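Probable leucine/isoleucine/valine-binding protein (Rhodopirellula baltica, PDB 4KV7) probably binds leucine, isoleucine, valine or a related small ligand as a periplasmic binding protein, though its function has not been established. Local coordinates at residues N36-I41 against L59-L64; A43-A48 against I312-V317; I132-S137 against S303-I308. The protein carries 1 engineered substitution. All blocks are in the same frame, centred on the assembly; numbering follows the deposited sequence.

Contact 1: N36-I41 against L59-L64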
ATOM      1  N   ASN A  36       9.181  -3.631  -5.029  1.00  8.66           N
ATOM      2  CA  ASN A  36       9.073  -2.226  -5.379  1.00  9.46           C
ATOM      3  C   ASN A  36       8.987  -1.283  -4.196  1.00  8.41           C
ATOM      4  O   ASN A  36       9.513  -0.170  -4.277  1.00  9.26           O
ATOM      5  CB  ASN A  36       7.980  -2.018  -6.418  1.00 10.02           C
ATOM      6  CG  ASN A  36       8.413  -2.528  -7.771  1.00 10.93           C
ATOM      7  OD1 ASN A  36       9.254  -1.918  -8.427  1.00 12.32           O
ATOM      8  ND2 ASN A  36       7.909  -3.687  -8.169  1.00 12.36           N
HETATM    9  N   MSE A  37       8.392  -1.726  -3.090  1.00  8.82           N
HETATM   10  CA  MSE A  37       8.463  -0.942  -1.862  1.00  9.46           C
HETATM   11  C   MSE A  37       9.919  -0.791  -1.434  1.00  9.75           C
HETATM   12  O   MSE A  37      10.363   0.305  -1.064  1.00 10.60           O
HETATM   13  CB  MSE A  37       7.673  -1.607  -0.734  1.00 11.05           C
HETATM   14  CG  MSE A  37       6.207  -1.227  -0.656  1.00 12.40           C
HETATM   15 SE   MSE A  37       5.899   0.689  -0.398  0.63 10.65          SE
HETATM   16  CE  MSE A  37       6.374   0.889   1.466  1.00 15.71           C
ATOM     17  N   ARG A  38      10.666  -1.890  -1.468  1.00  9.59           N
ATOM     18  CA  ARG A  38      12.073  -1.861  -1.120  1.00  9.70           C
ATOM     19  C   ARG A  38      12.846  -0.913  -2.033  1.00  9.85           C
ATOM     20  O   ARG A  38      13.637  -0.108  -1.549  1.00 10.45           O
ATOM     21  CB  ARG A  38      12.663  -3.272  -1.164  1.00 10.27           C
ATOM     22  CG  ARG A  38      14.173  -3.307  -0.966  1.00 11.20           C
ATOM     23  CD  ARG A  38      14.667  -4.738  -0.828  1.00 11.91           C
ATOM     24  NE  ARG A  38      16.112  -4.845  -0.662  1.00 13.21           N
ATOM     25  CZ  ARG A  38      16.972  -4.842  -1.670  1.00 14.18           C
ATOM     26  NH1 ARG A  38      16.555  -4.713  -2.921  1.00 15.20           N
ATOM     27  NH2 ARG A  38      18.271  -4.957  -1.433  1.00 15.64           N
ATOM     28  N   HIS A  39      12.629  -0.991  -3.342  1.00  9.32           N
ATOM     29  CA  HIS A  39      13.319  -0.084  -4.250  1.00 10.07           C
ATOM     30  C   HIS A  39      13.020   1.383  -3.945  1.00  9.89           C
ATOM     31  O   HIS A  39      13.913   2.228  -4.026  1.00 10.30           O
ATOM     32  CB  HIS A  39      12.980  -0.384  -5.706  1.00 11.58           C
ATOM     33  CG  HIS A  39      13.666  -1.595  -6.254  1.00 11.75           C
ATOM     34  ND1 HIS A  39      14.990  -1.880  -6.001  1.00 12.93           N
ATOM     35  CD2 HIS A  39      13.214  -2.580  -7.065  1.00 14.16           C
ATOM     36  CE1 HIS A  39      15.321  -2.997  -6.627  1.00 14.72           C
ATOM     37  NE2 HIS A  39      14.265  -3.436  -7.285  1.00 14.68           N
ATOM     38  N   GLY A  40      11.766   1.703  -3.640  1.00  9.10           N
ATOM     39  CA  GLY A  40      11.409   3.082  -3.338  1.00  9.64           C
ATOM     40  C   GLY A  40      12.128   3.607  -2.108  1.00  9.27           C
ATOM     41  O   GLY A  40      12.653   4.725  -2.112  1.00  9.94           O
ATOM     42  N   ILE A  41      12.152   2.796  -1.054  1.00  9.68           N
ATOM     43  CA  ILE A  41      12.885   3.155   0.155  1.00 10.78           C
ATOM     44  C   ILE A  41      14.374   3.325  -0.150  1.00  9.70           C
ATOM     45  O   ILE A  41      15.009   4.296   0.278  1.00 10.52           O
ATOM     46  CB  ILE A  41      12.681   2.087   1.258  1.00 12.27           C
ATOM     47  CG1 ILE A  41      11.246   2.128   1.782  1.00 15.43           C
ATOM     48  CG2 ILE A  41      13.694   2.265   2.395  1.00 14.72           C
ATOM     49  CD1 ILE A  41      11.007   3.216   2.784  1.00 18.67           C
ATOM     50  N   LEU A  59      22.792   5.111   6.230  1.00 17.21           N
ATOM     51  CA  LEU A  59      21.519   4.414   6.229  1.00 15.20           C
ATOM     52  C   LEU A  59      21.712   3.001   5.719  1.00 17.34           C
ATOM     53  O   LEU A  59      22.433   2.780   4.747  1.00 22.87           O
ATOM     54  CB  LEU A  59      20.536   5.149   5.330  1.00 16.77           C
ATOM     55  CG  LEU A  59      20.130   6.546   5.788  1.00 16.14           C
ATOM     56  CD1 LEU A  59      19.474   7.306   4.646  1.00 17.47           C
ATOM     57  CD2 LEU A  59      19.194   6.466   6.988  1.00 19.90           C
ATOM     58  N   LYS A  60      21.067   2.042   6.373  1.00 15.94           N
ATOM     59  CA  LYS A  60      21.121   0.659   5.921  1.00 14.67           C
ATOM     60  C   LYS A  60      19.752   0.044   6.103  1.00 13.44           C
ATOM     61  O   LYS A  60      19.133   0.195   7.159  1.00 17.65           O
ATOM     62  CB  LYS A  60      22.147  -0.140   6.727  1.00 16.90           C
ATOM     63  CG  LYS A  60      22.266  -1.601   6.288  1.00 19.60           C
ATOM     64  CD  LYS A  60      23.282  -2.364   7.138  1.00 21.28           C
ATOM     65  CE  LYS A  60      23.397  -3.817   6.692  1.00 27.23           C
ATOM     66  NZ  LYS A  60      24.045  -3.935   5.353  1.00 32.92           N
ATOM     67  N   LEU A  61      19.271  -0.634   5.068  1.00 12.65           N
ATOM     68  CA  LEU A  61      18.017  -1.365   5.151  1.00 12.92           C
ATOM     69  C   LEU A  61      18.299  -2.855   5.201  1.00 13.15           C
ATOM     70  O   LEU A  61      18.974  -3.391   4.315  1.00 16.60           O
ATOM     71  CB  LEU A  61      17.147  -1.073   3.935  1.00 12.71           C
ATOM     72  CG  LEU A  61      15.770  -1.752   3.936  1.00 11.82           C
ATOM     73  CD1 LEU A  61      14.859  -1.148   4.996  1.00 14.03           C
ATOM     74  CD2 LEU A  61      15.114  -1.646   2.560  1.00 14.16           C
ATOM     75  N   ILE A  62      17.817  -3.514   6.250  1.00 12.32           N
ATOM     76  CA  ILE A  62      17.896  -4.967   6.354  1.00 12.70           C
ATOM     77  C   ILE A  62      16.525  -5.498   5.966  1.00 12.48           C
ATOM     78  O   ILE A  62      15.550  -5.353   6.715  1.00 12.31           O
ATOM     79  CB  ILE A  62      18.267  -5.405   7.773  1.00 14.38           C
ATOM     80  CG1 ILE A  62      19.603  -4.772   8.167  1.00 17.38           C
ATOM     81  CG2 ILE A  62      18.322  -6.928   7.865  1.00 14.77           C
ATOM     82  CD1 ILE A  62      19.999  -4.994   9.612  1.00 21.27           C
ATOM     83  N   ALA A  63      16.431  -6.047   4.756  1.00 11.42           N
ATOM     84  CA  ALA A  63      15.160  -6.485   4.193  1.00 11.93           C
ATOM     85  C   ALA A  63      15.111  -8.002   4.111  1.00 12.16           C
ATOM     86  O   ALA A  63      15.923  -8.618   3.414  1.00 15.11           O
ATOM     87  CB  ALA A  63      14.952  -5.872   2.820  1.00 12.62           C
ATOM     88  N   LEU A  64      14.168  -8.592   4.836  1.00 11.50           N
ATOM     89  CA  LEU A  64      14.011 -10.035   4.908  1.00 11.41           C
ATOM     90  C   LEU A  64      12.738 -10.427   4.165  1.00 10.43           C
ATOM     91  O   LEU A  64      11.721  -9.740   4.256  1.00 12.34           O
ATOM     92  CB  LEU A  64      13.927 -10.476   6.368  1.00 13.72           C
ATOM     93  CG  LEU A  64      15.096 -10.038   7.258  1.00 13.32           C
ATOM     94  CD1 LEU A  64      14.951 -10.578   8.675  1.00 15.06           C
ATOM     95  CD2 LEU A  64      16.444 -10.440   6.667  1.00 16.88           C
TER
HETATM   96  O   HOH W   1      17.870  -4.142   1.559  1.00 19.16           O
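Helix 31-50 is the crossover of a right-handed beta-alpha-beta unit, and here R38 and I41 lie against L61 and A63 of strand 57-65. The short segments run almost antiparallel, at 173°, with their axes 10.6 Å apart. R38 does most of the work on the helix side. Its CG points anti to the backbone N (chi1 173°) and its chain stays extended to NE, which carries it along the strand from L61 to A63. R38 CG meets L61 CD2 at 4.0 Å. Farther out, R38 NE lies 3.8 Å from A63 CB, and this methyl sits at the edge of the guanidinium, near its plane. I41 adds the buried end of the contact. I41 CG2 touches L61 CD2 at 4.2 Å, the two side chains crossing at about a right angle. The same L61 methyl thus serves both helix residues. Water 1 supplies the polar link. It accepts from R38 NE at 2.9 Å and donates to L61 O at 3.1 Å. M22 of strand 16-24 also touches R38 and I41. The contact is therefore mainly apolar, with the arginine using its methylenes for packing while its NE reaches the strand backbone through one water.

Contact 2: A43-A48 against I312-V317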
ATOM      1  N   ALA A  43      15.800   4.018  -2.981  1.00 10.17           N
ATOM      2  CA  ALA A  43      16.033   5.198  -3.808  1.00 10.62           C
ATOM      3  C   ALA A  43      16.041   6.457  -2.935  1.00 10.70           C
ATOM      4  O   ALA A  43      16.859   7.361  -3.133  1.00 11.58           O
ATOM      5  CB  ALA A  43      14.989   5.310  -4.901  1.00 10.71           C
ATOM      6  N   ALA A  44      15.133   6.506  -1.960  1.00 10.84           N
ATOM      7  CA  ALA A  44      15.118   7.618  -1.003  1.00 10.54           C
ATOM      8  C   ALA A  44      16.413   7.650  -0.188  1.00 11.86           C
ATOM      9  O   ALA A  44      16.990   8.710   0.040  1.00 11.78           O
ATOM     10  CB  ALA A  44      13.908   7.531  -0.086  1.00 11.23           C
ATOM     11  N   PHE A  45      16.873   6.484   0.254  1.00 10.91           N
ATOM     12  CA  PHE A  45      18.104   6.437   1.036  1.00 12.35           C
ATOM     13  C   PHE A  45      19.300   6.846   0.176  1.00 12.02           C
ATOM     14  O   PHE A  45      20.185   7.546   0.644  1.00 14.09           O
ATOM     15  CB  PHE A  45      18.335   5.038   1.616  1.00 13.13           C
ATOM     16  CG  PHE A  45      17.451   4.682   2.794  1.00 12.15           C
ATOM     17  CD1 PHE A  45      16.437   5.527   3.241  1.00 13.03           C
ATOM     18  CD2 PHE A  45      17.650   3.472   3.458  1.00 12.77           C
ATOM     19  CE1 PHE A  45      15.654   5.168   4.339  1.00 13.55           C
ATOM     20  CE2 PHE A  45      16.871   3.120   4.545  1.00 13.68           C
ATOM     21  CZ  PHE A  45      15.871   3.964   4.980  1.00 14.11           C
ATOM     22  N   ASP A  46      19.317   6.406  -1.083  1.00 12.23           N
ATOM     23  CA  ASP A  46      20.366   6.780  -2.032  1.00 15.14           C
ATOM     24  C   ASP A  46      20.446   8.291  -2.217  1.00 13.89           C
ATOM     25  O   ASP A  46      21.529   8.884  -2.220  1.00 16.40           O
ATOM     26  CB  ASP A  46      20.105   6.093  -3.377  1.00 17.12           C
ATOM     27  CG  ASP A  46      21.252   6.244  -4.346  1.00 23.79           C
ATOM     28  OD1 ASP A  46      22.334   5.687  -4.062  1.00 26.19           O
ATOM     29  OD2 ASP A  46      21.075   6.906  -5.393  1.00 26.23           O
ATOM     30  N   GLU A  47      19.280   8.907  -2.370  1.00 14.55           N
ATOM     31  CA  GLU A  47      19.197  10.348  -2.528  1.00 15.50           C
ATOM     32  C   GLU A  47      19.689  11.075  -1.281  1.00 14.26           C
ATOM     33  O   GLU A  47      20.417  12.070  -1.376  1.00 16.14           O
ATOM     34  CB  GLU A  47      17.761  10.763  -2.830  1.00 14.64           C
ATOM     35  CG  GLU A  47      17.593  12.264  -2.884  1.00 15.55           C
ATOM     36  CD  GLU A  47      16.156  12.691  -3.072  1.00 14.78           C
ATOM     37  OE1 GLU A  47      15.267  11.912  -2.696  1.00 15.36           O
ATOM     38  OE2 GLU A  47      15.927  13.802  -3.596  1.00 17.34           O
ATOM     39  N   ALA A  48      19.282  10.581  -0.113  1.00 14.35           N
ATOM     40  CA  ALA A  48      19.687  11.202   1.143  1.00 15.14           C
ATOM     41  C   ALA A  48      21.206  11.178   1.291  1.00 15.83           C
ATOM     42  O   ALA A  48      21.797  12.134   1.783  1.00 17.84           O
ATOM     43  CB  ALA A  48      19.017  10.526   2.327  1.00 16.41           C
ATOM     44  N   ILE A 312       9.800  10.695   4.341  1.00 11.07           N
ATOM     45  CA  ILE A 312       9.255  11.098   5.634  1.00 11.05           C
ATOM     46  C   ILE A 312      10.152  10.640   6.780  1.00 11.08           C
ATOM     47  O   ILE A 312      10.420  11.401   7.711  1.00 12.05           O
ATOM     48  CB  ILE A 312       7.819  10.581   5.831  1.00 11.02           C
ATOM     49  CG1 ILE A 312       6.895  11.174   4.764  1.00 11.07           C
ATOM     50  CG2 ILE A 312       7.313  10.911   7.232  1.00 11.69           C
ATOM     51  CD1 ILE A 312       5.532  10.524   4.706  1.00 12.18           C
ATOM     52  N   LEU A 313      10.627   9.405   6.698  1.00 11.45           N
ATOM     53  CA  LEU A 313      11.548   8.875   7.695  1.00 11.51           C
ATOM     54  C   LEU A 313      12.802   9.735   7.812  1.00 11.31           C
ATOM     55  O   LEU A 313      13.214  10.106   8.921  1.00 12.99           O
ATOM     56  CB  LEU A 313      11.934   7.442   7.343  1.00 12.11           C
ATOM     57  CG  LEU A 313      12.918   6.787   8.308  1.00 11.65           C
ATOM     58  CD1 LEU A 313      12.315   6.653   9.697  1.00 15.68           C
ATOM     59  CD2 LEU A 313      13.350   5.442   7.755  1.00 14.18           C
ATOM     60  N   VAL A 314      13.406  10.069   6.672  1.00 10.97           N
ATOM     61  CA  VAL A 314      14.604  10.901   6.675  1.00 13.22           C
ATOM     62  C   VAL A 314      14.322  12.283   7.260  1.00 11.30           C
ATOM     63  O   VAL A 314      15.105  12.787   8.065  1.00 13.24           O
ATOM     64  CB  VAL A 314      15.224  10.989   5.256  1.00 12.17           C
ATOM     65  CG1 VAL A 314      16.274  12.089   5.182  1.00 15.88           C
ATOM     66  CG2 VAL A 314      15.811   9.632   4.846  1.00 14.98           C
ATOM     67  N   LYS A 315      13.203  12.887   6.871  1.00 12.83           N
ATOM     68  CA  LYS A 315      12.799  14.164   7.447  1.00 13.84           C
ATOM     69  C   LYS A 315      12.704  14.080   8.973  1.00 13.63           C
ATOM     70  O   LYS A 315      13.224  14.943   9.686  1.00 14.12           O
ATOM     71  CB  LYS A 315      11.467  14.618   6.842  1.00 14.25           C
ATOM     72  CG  LYS A 315      10.980  15.984   7.328  1.00 16.22           C
ATOM     73  CD  LYS A 315       9.727  16.414   6.565  1.00 16.93           C
ATOM     74  CE  LYS A 315       9.211  17.775   7.001  1.00 21.37           C
ATOM     75  NZ  LYS A 315      10.072  18.876   6.475  1.00 24.97           N
ATOM     76  N   ALA A 316      12.068  13.030   9.482  1.00 12.60           N
ATOM     77  CA  ALA A 316      11.977  12.849  10.928  1.00 14.48           C
ATOM     78  C   ALA A 316      13.359  12.680  11.560  1.00 13.77           C
ATOM     79  O   ALA A 316      13.666  13.306  12.572  1.00 14.86           O
ATOM     80  CB  ALA A 316      11.079  11.660  11.271  1.00 14.22           C
ATOM     81  N   VAL A 317      14.196  11.836  10.969  1.00 13.26           N
ATOM     82  CA  VAL A 317      15.526  11.606  11.530  1.00 15.19           C
ATOM     83  C   VAL A 317      16.359  12.893  11.561  1.00 15.75           C
ATOM     84  O   VAL A 317      17.057  13.163  12.541  1.00 16.12           O
ATOM     85  CB  VAL A 317      16.267  10.472  10.789  1.00 14.87           C
ATOM     86  CG1 VAL A 317      17.709  10.369  11.261  1.00 18.35           C
ATOM     87  CG2 VAL A 317      15.539   9.149  10.998  1.00 16.73           C
TER
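F45 and A48 of helix 31-50 meet L313 and V314 of helix 301-319 in a buried, wholly apolar contact. It is helix-helix packing between segments far apart in sequence. The two short helical segments make an angle of 41°, with their axes 10.6 Å apart. The four side chains form one packed patch. L313 makes the shortest approach: L313 CD2 sits at the ring edge, near its plane, 4.0 Å from F45 CZ. The ring gets there because F45 CG is anti to the carbonyl carbon (chi1 -75°), which swings its far end to the other helix. V314 is the most covered residue. Its CG2 is 4.2 Å from A48 CB and 4.5 Å from F45 CD1, approaching the ring obliquely. One valine methyl thus spans two residues of the facing helix, and the backbones come nearest here, with A48 CA and V314 CA 7.5 Å apart. The solvent side contrasts with this patch: D46 is partly exposed and K315 is exposed. E47 forms a salt bridge with K51 and a hydrogen bond with Y307. Around the contact, helix 281-293 packs on A43 and E47, F113 of strand 112-113 touches L313, and L59 and L61 of strand 57-65 pack on F45.

Contact 3: I132-S137 against S303-I308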
ATOM      1  N   ILE A 132       2.748   3.810  12.927  1.00 10.44           N
ATOM      2  CA  ILE A 132       2.589   5.136  12.344  1.00 10.84           C
ATOM      3  C   ILE A 132       2.533   4.977  10.836  1.00 10.12           C
ATOM      4  O   ILE A 132       3.403   4.344  10.235  1.00 10.41           O
ATOM      5  CB  ILE A 132       3.732   6.073  12.759  1.00 12.20           C
ATOM      6  CG1 ILE A 132       3.759   6.201  14.286  1.00 14.95           C
ATOM      7  CG2 ILE A 132       3.572   7.436  12.109  1.00 15.18           C
ATOM      8  CD1 ILE A 132       4.803   7.162  14.818  1.00 19.53           C
ATOM      9  N   ASN A 133       1.482   5.527  10.238  1.00  9.82           N
ATOM     10  CA  ASN A 133       1.153   5.288   8.841  1.00  9.81           C
ATOM     11  C   ASN A 133       1.285   6.533   7.984  1.00  8.76           C
ATOM     12  O   ASN A 133       1.011   7.641   8.441  1.00 10.65           O
ATOM     13  CB  ASN A 133      -0.287   4.780   8.741  1.00  9.80           C
ATOM     14  CG  ASN A 133      -0.524   3.564   9.606  1.00  9.42           C
ATOM     15  OD1 ASN A 133       0.070   2.508   9.379  1.00 10.03           O
ATOM     16  ND2 ASN A 133      -1.405   3.696  10.599  1.00 10.90           N
ATOM     17  N   TYR A 134       1.697   6.335   6.733  1.00  9.28           N
ATOM     18  CA  TYR A 134       1.586   7.363   5.704  1.00  9.63           C
ATOM     19  C   TYR A 134       0.210   7.328   5.017  1.00  8.79           C
ATOM     20  O   TYR A 134      -0.483   8.339   4.938  1.00  9.80           O
ATOM     21  CB  TYR A 134       2.717   7.247   4.639  1.00  9.95           C
ATOM     22  CG  TYR A 134       2.264   7.869   3.337  1.00  9.69           C
ATOM     23  CD1 TYR A 134       2.103   9.242   3.231  1.00  9.89           C
ATOM     24  CD2 TYR A 134       1.917   7.084   2.246  1.00  9.89           C
ATOM     25  CE1 TYR A 134       1.610   9.827   2.073  1.00 10.78           C
ATOM     26  CE2 TYR A 134       1.425   7.653   1.082  1.00  9.80           C
ATOM     27  CZ  TYR A 134       1.271   9.026   1.001  1.00  9.82           C
ATOM     28  OH  TYR A 134       0.769   9.625  -0.140  1.00 10.12           O
ATOM     29  N   ARG A 135      -0.159   6.163   4.500  1.00  8.39           N
ATOM     30  CA  ARG A 135      -1.211   6.063   3.487  1.00  9.16           C
ATOM     31  C   ARG A 135      -2.629   6.078   4.024  1.00  7.81           C
ATOM     32  O   ARG A 135      -2.905   5.662   5.147  1.00  8.72           O
ATOM     33  CB  ARG A 135      -1.021   4.802   2.640  1.00  8.82           C
ATOM     34  CG  ARG A 135      -0.978   3.508   3.453  1.00  8.72           C
ATOM     35  CD  ARG A 135      -1.646   2.326   2.754  1.00  8.76           C
ATOM     36  NE  ARG A 135      -0.910   1.913   1.562  1.00  7.87           N
ATOM     37  CZ  ARG A 135      -1.372   1.085   0.638  1.00  7.96           C
ATOM     38  NH1 ARG A 135      -0.628   0.807  -0.422  1.00  8.89           N
ATOM     39  NH2 ARG A 135      -2.576   0.542   0.760  1.00  9.17           N
ATOM     40  N   ALA A 136      -3.537   6.532   3.167  1.00  8.47           N
ATOM     41  CA  ALA A 136      -4.968   6.393   3.383  1.00  8.98           C
ATOM     42  C   ALA A 136      -5.325   4.923   3.568  1.00  8.30           C
ATOM     43  O   ALA A 136      -4.567   4.022   3.187  1.00  9.04           O
ATOM     44  CB  ALA A 136      -5.721   6.973   2.192  1.00  9.41           C
ATOM     45  N   SER A 137      -6.496   4.689   4.139  1.00  8.51           N
ATOM     46  CA  SER A 137      -6.946   3.358   4.514  1.00  9.32           C
ATOM     47  C   SER A 137      -7.818   2.689   3.456  1.00  8.25           C
ATOM     48  O   SER A 137      -8.313   3.344   2.532  1.00  9.12           O
ATOM     49  CB  SER A 137      -7.753   3.456   5.801  1.00  9.11           C
ATOM     50  OG  SER A 137      -9.006   4.055   5.509  1.00  8.75           O
ATOM     51  N   SER A 303       6.620   1.799  -5.805  1.00  8.14           N
ATOM     52  CA  SER A 303       7.885   2.403  -5.419  1.00  8.82           C
ATOM     53  C   SER A 303       7.745   3.878  -5.072  1.00  8.17           C
ATOM     54  O   SER A 303       8.509   4.379  -4.257  1.00  8.85           O
ATOM     55  CB  SER A 303       8.985   2.180  -6.455  1.00  9.32           C
ATOM     56  OG  SER A 303       8.633   2.687  -7.723  1.00  9.53           O
ATOM     57  N   LEU A 304       6.782   4.584  -5.668  1.00  8.57           N
ATOM     58  CA  LEU A 304       6.525   5.956  -5.257  1.00  8.69           C
ATOM     59  C   LEU A 304       6.109   5.993  -3.793  1.00  8.15           C
ATOM     60  O   LEU A 304       6.583   6.838  -3.035  1.00  8.94           O
ATOM     61  CB  LEU A 304       5.466   6.598  -6.153  1.00  9.04           C
ATOM     62  CG  LEU A 304       4.962   7.980  -5.737  1.00  8.47           C
ATOM     63  CD1 LEU A 304       6.124   8.969  -5.590  1.00  9.98           C
ATOM     64  CD2 LEU A 304       3.984   8.488  -6.771  1.00 10.14           C
ATOM     65  N   GLU A 305       5.248   5.067  -3.366  1.00  8.29           N
ATOM     66  CA  GLU A 305       4.902   4.995  -1.950  1.00  8.47           C
ATOM     67  C   GLU A 305       6.134   4.712  -1.076  1.00  7.95           C
ATOM     68  O   GLU A 305       6.307   5.333  -0.029  1.00  8.77           O
ATOM     69  CB  GLU A 305       3.797   3.964  -1.699  1.00  8.72           C
ATOM     70  CG  GLU A 305       3.312   3.924  -0.261  1.00  9.27           C
ATOM     71  CD  GLU A 305       2.099   3.037  -0.053  1.00  8.45           C
ATOM     72  OE1 GLU A 305       1.514   2.548  -1.049  1.00  8.46           O
ATOM     73  OE2 GLU A 305       1.728   2.809   1.122  1.00  8.89           O
ATOM     74  N   GLY A 306       6.985   3.781  -1.498  1.00  7.78           N
ATOM     75  CA  GLY A 306       8.183   3.479  -0.732  1.00  9.24           C
ATOM     76  C   GLY A 306       9.098   4.688  -0.615  1.00  8.01           C
ATOM     77  O   GLY A 306       9.664   4.975   0.449  1.00  9.39           O
ATOM     78  N   TYR A 307       9.235   5.423  -1.712  1.00  8.36           N
ATOM     79  CA  TYR A 307      10.027   6.641  -1.728  1.00  9.49           C
ATOM     80  C   TYR A 307       9.477   7.683  -0.753  1.00  8.85           C
ATOM     81  O   TYR A 307      10.233   8.321  -0.021  1.00  9.67           O
ATOM     82  CB  TYR A 307      10.118   7.192  -3.156  1.00  9.50           C
ATOM     83  CG  TYR A 307      10.840   8.509  -3.241  1.00  9.45           C
ATOM     84  CD1 TYR A 307      12.228   8.562  -3.242  1.00 10.70           C
ATOM     85  CD2 TYR A 307      10.135   9.707  -3.307  1.00 10.47           C
ATOM     86  CE1 TYR A 307      12.891   9.773  -3.307  1.00 10.44           C
ATOM     87  CE2 TYR A 307      10.790  10.917  -3.380  1.00 10.47           C
ATOM     88  CZ  TYR A 307      12.161  10.946  -3.370  1.00 10.51           C
ATOM     89  OH  TYR A 307      12.775  12.176  -3.439  1.00 12.84           O
ATOM     90  N   ILE A 308       8.161   7.865  -0.746  1.00  9.12           N
ATOM     91  CA  ILE A 308       7.506   8.786   0.184  1.00  9.47           C
ATOM     92  C   ILE A 308       7.769   8.389   1.634  1.00  9.22           C
ATOM     93  O   ILE A 308       8.120   9.237   2.462  1.00  9.59           O
ATOM     94  CB  ILE A 308       5.999   8.857  -0.090  1.00  9.48           C
ATOM     95  CG1 ILE A 308       5.767   9.621  -1.389  1.00  9.38           C
ATOM     96  CG2 ILE A 308       5.252   9.508   1.081  1.00 10.50           C
ATOM     97  CD1 ILE A 308       4.381   9.478  -1.981  1.00 10.74           C
TER
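Segment 132-137 leaves the end of strand 131-132 and runs as loop up to helix 138-151, consistent with a connection between the two lobes of a periplasmic binding protein. The contact ties it to helix 301-319, with Y134 and R135 facing E305 and I308. Y134 CA is 8.2 Å from I308 CA, so side chains bridge the gap. I308 CG2 makes a CH-pi contact over one Y134 ring face, 3.8 Å from the centroid and 12° off the normal. The tyrosine hydroxyl bonds to V272 O, which holds the far end of the ring. R135 meets the E305 carboxylate through NE and NH1, one nitrogen to each oxygen. R135 NE gives E305 OE2 a nearly straight bond of 2.8 Å (175°). R135 NH1 gives a second bond, also 2.8 Å but more bent, to the syn lone pair of E305 OE1. The two planes lie 28° apart. The extended E305 chain, CG anti to the backbone N, reaches across to the loop. F116 adds a cation-pi contact to R135. A leucine in place of R135 would probably leave the buried E305 carboxylate without its charge partner and free to turn. Paired bonds thus fix both flat groups, and the adjacent guanidinium probably favours an ionised carboxylate.

How the contacts relate
From the N terminus, helix 31-50 comes first and contributes to two contacts. Contact 1 closes a short loop, joining the helix to strand 57-65 within one beta-alpha-beta unit. Contact 2 starts farther along the same helix and closes a much longer loop to helix 301-319; the two cross along the chain. Contact 3 opens after contact 1 has closed, and is nested inside the loop of contact 2. It ties the segment before helix 138-151 to an earlier part of helix 301-319. The three sites touch. L59 packs on F45 and A48, I41 lies against the backbone of G306, and I312 meets Y134. Helix 301-319 thus joins helix 31-50 to loop 132-137.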